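PDB 3ZQX: cellulose 1,4-beta-cellobiosidase from Clostridium thermocellum, which cleaves cellobiose from cellulose chains as part of the cellulosome, and whose family 3b carbohydrate-binding module, the fragment here, probably helps attach it to the substrate. Local coordinates for residues I38-Y43 with V130-N135. The protein carries 1 engineered substitution. Sequence-based numbering, arbitrary orientation.
Sequences IVLRYY and VTLYKN
L40 meets V130 and L132 at the apolar centre of this antiparallel strand pair, in the five-stranded sheet of the CBM3 beta-sandwich. Its CG, anti to the backbone N (chi1 176°), lies 3.7 Å from V130 CG1, and its CB is equally close to L132 CD2; in both pairs the side chains cross obliquely. L40 also packs on F23 and I25 of strand 15-27, while V130 and L132 touch strand 3-9, evidence that this face lines the interior between the two sheets. I38 CG2 extends the patch to L132 CD2, and Y42 CD2 to V130 CG2.

Backbone bonds fix the register in two reciprocal pairs. V39 N to Y133 O is 2.9 Å and Y133 N to V39 O 2.8 Å, with N-H...O angles above 160°; those between R41 and T131 are slightly longer, with R41 N tilted 27° from the T131 carbonyl plane.

The opposite face, with V39, R41, T131 and Y133, mixes apolar and polar groups. V39 CB packs against Y133 CB, and the extended R41 chain crosses the Y133 side chain at about a right angle, R41 CD 4.0 Å from Y133 CE1, while R41 NE bonds to Q80. Y43 OH and T131 OG1 share a hydrogen bond of 2.8 Å. A water joins the polar ends, accepting from R41 NH1 in the guanidinium plane, 2.7 Å from Y43 OH and 3.3 Å from Y133 OH.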
loop_
_atom_site.group_PDB
_atom_site.type_symbol
_atom_site.label_atom_id
_atom_site.label_comp_id
_atom_site.label_asym_id
_atom_site.label_seq_id
_atom_site.Cartn_x
_atom_site.Cartn_y
_atom_site.Cartn_z
ATOM N N ILE A 38 -10.669 6.281 3.093
ATOM C CA ILE A 38 -9.376 5.806 3.579
ATOM C C ILE A 38 -8.302 5.903 2.499
ATOM O O ILE A 38 -8.554 5.557 1.342
ATOM C CB ILE A 38 -9.519 4.359 4.108
ATOM C CG1 ILE A 38 -10.416 4.347 5.351
ATOM C CG2 ILE A 38 -8.162 3.742 4.394
ATOM C CD1 ILE A 38 -10.897 2.980 5.775
ATOM N N VAL A 39 -7.126 6.399 2.875
ATOM C CA VAL A 39 -5.987 6.529 1.980
ATOM C C VAL A 39 -4.852 5.675 2.529
ATOM O O VAL A 39 -4.489 5.800 3.702
ATOM C CB VAL A 39 -5.528 8.001 1.923
ATOM C CG1 VAL A 39 -4.238 8.139 1.137
ATOM C CG2 VAL A 39 -6.622 8.887 1.330
ATOM N N LEU A 40 -4.299 4.804 1.691
ATOM C CA LEU A 40 -3.148 3.978 2.052
ATOM C C LEU A 40 -1.915 4.462 1.292
ATOM O O LEU A 40 -2.014 4.803 0.111
ATOM C CB LEU A 40 -3.442 2.512 1.703
ATOM C CG LEU A 40 -2.329 1.474 1.902
ATOM C CD1 LEU A 40 -2.905 0.086 2.181
ATOM C CD2 LEU A 40 -1.383 1.425 0.716
ATOM N N ARG A 41 -0.755 4.495 1.958
ATOM C CA ARG A 41 0.491 4.838 1.266
ATOM C C ARG A 41 1.608 3.843 1.545
ATOM O O ARG A 41 1.869 3.477 2.698
ATOM C CB ARG A 41 0.953 6.257 1.615
ATOM C CG ARG A 41 -0.016 7.310 1.120
ATOM C CD ARG A 41 0.403 8.729 1.483
ATOM N NE ARG A 41 -0.558 9.660 0.890
ATOM C CZ ARG A 41 -0.622 10.960 1.155
ATOM N NH1 ARG A 41 0.204 11.504 2.032
ATOM N NH2 ARG A 41 -1.533 11.709 0.544
ATOM N N TYR A 42 2.243 3.410 0.456
ATOM C CA TYR A 42 3.428 2.562 0.472
ATOM C C TYR A 42 4.586 3.385 -0.079
ATOM O O TYR A 42 4.549 3.830 -1.228
ATOM C CB TYR A 42 3.193 1.311 -0.399
ATOM C CG TYR A 42 4.411 0.410 -0.543
ATOM C CD1 TYR A 42 5.374 0.655 -1.512
ATOM C CD2 TYR A 42 4.597 -0.683 0.300
ATOM C CE1 TYR A 42 6.490 -0.161 -1.637
ATOM C CE2 TYR A 42 5.708 -1.496 0.190
ATOM C CZ TYR A 42 6.653 -1.240 -0.780
ATOM O OH TYR A 42 7.750 -2.070 -0.862
ATOM N N TYR A 43 5.593 3.607 0.761
ATOM C CA TYR A 43 6.672 4.551 0.472
ATOM C C TYR A 43 7.838 3.884 -0.229
ATOM O O TYR A 43 8.361 2.871 0.239
ATOM C CB TYR A 43 7.136 5.219 1.775
ATOM C CG TYR A 43 6.013 5.978 2.439
ATOM C CD1 TYR A 43 5.716 7.275 2.056
ATOM C CD2 TYR A 43 5.200 5.371 3.398
ATOM C CE1 TYR A 43 4.660 7.969 2.630
ATOM C CE2 TYR A 43 4.142 6.051 3.979
ATOM C CZ TYR A 43 3.878 7.348 3.595
ATOM O OH TYR A 43 2.818 8.001 4.176
ATOM N N VAL A 130 3.566 1.125 6.356
ATOM C CA VAL A 130 2.542 1.488 5.383
ATOM C C VAL A 130 1.492 2.238 6.178
ATOM O O VAL A 130 1.012 1.742 7.194
ATOM C CB VAL A 130 1.955 0.235 4.693
ATOM C CG1 VAL A 130 0.737 0.574 3.835
ATOM C CG2 VAL A 130 3.031 -0.438 3.860
ATOM N N THR A 131 1.132 3.427 5.723
ATOM C CA THR A 131 0.270 4.312 6.496
ATOM C C THR A 131 -1.165 4.302 5.995
ATOM O O THR A 131 -1.443 3.988 4.826
ATOM C CB THR A 131 0.767 5.751 6.442
ATOM O OG1 THR A 131 0.926 6.105 5.066
ATOM C CG2 THR A 131 2.088 5.914 7.201
ATOM N N LEU A 132 -2.080 4.585 6.917
ATOM C CA LEU A 132 -3.457 4.922 6.571
ATOM C C LEU A 132 -3.803 6.307 7.083
ATOM O O LEU A 132 -3.458 6.668 8.218
ATOM C CB LEU A 132 -4.457 3.947 7.185
ATOM C CG LEU A 132 -4.341 2.491 6.774
ATOM C CD1 LEU A 132 -5.326 1.642 7.566
ATOM C CD2 LEU A 132 -4.549 2.333 5.271
ATOM N N TYR A 133 -4.522 7.051 6.243
ATOM C CA TYR A 133 -5.087 8.350 6.589
ATOM C C TYR A 133 -6.594 8.297 6.438
ATOM O O TYR A 133 -7.125 7.617 5.540
ATOM C CB TYR A 133 -4.543 9.448 5.674
ATOM C CG TYR A 133 -3.064 9.686 5.838
ATOM C CD1 TYR A 133 -2.134 8.905 5.161
ATOM C CD2 TYR A 133 -2.590 10.679 6.681
ATOM C CE1 TYR A 133 -0.776 9.117 5.315
ATOM C CE2 TYR A 133 -1.225 10.894 6.838
ATOM C CZ TYR A 133 -0.328 10.102 6.152
ATOM O OH TYR A 133 1.033 10.294 6.289
ATOM N N LYS A 134 -7.278 8.978 7.347
ATOM C CA LYS A 134 -8.720 9.076 7.313
ATOM C C LYS A 134 -9.099 10.374 8.012
ATOM O O LYS A 134 -8.513 10.716 9.042
ATOM C CB LYS A 134 -9.298 7.874 8.050
ATOM C CG LYS A 134 -10.793 7.894 8.217
ATOM C CD LYS A 134 -11.319 6.550 8.712
ATOM C CE LYS A 134 -10.585 6.065 9.959
ATOM N NZ LYS A 134 -10.816 6.924 11.155
ATOM N N ASN A 135 -10.097 11.073 7.495
ATOM C CA ASN A 135 -10.530 12.331 8.082
ATOM C C ASN A 135 -9.383 13.317 8.260
ATOM O O ASN A 135 -9.346 14.060 9.230
ATOM C CB ASN A 135 -11.238 12.101 9.417
ATOM C CG ASN A 135 -12.059 13.307 9.847
ATOM O OD1 ASN A 135 -12.700 13.961 9.023
ATOM N ND2 ASN A 135 -12.037 13.612 11.134
HETATM O O HOH W 1 2.649 10.599 3.437
#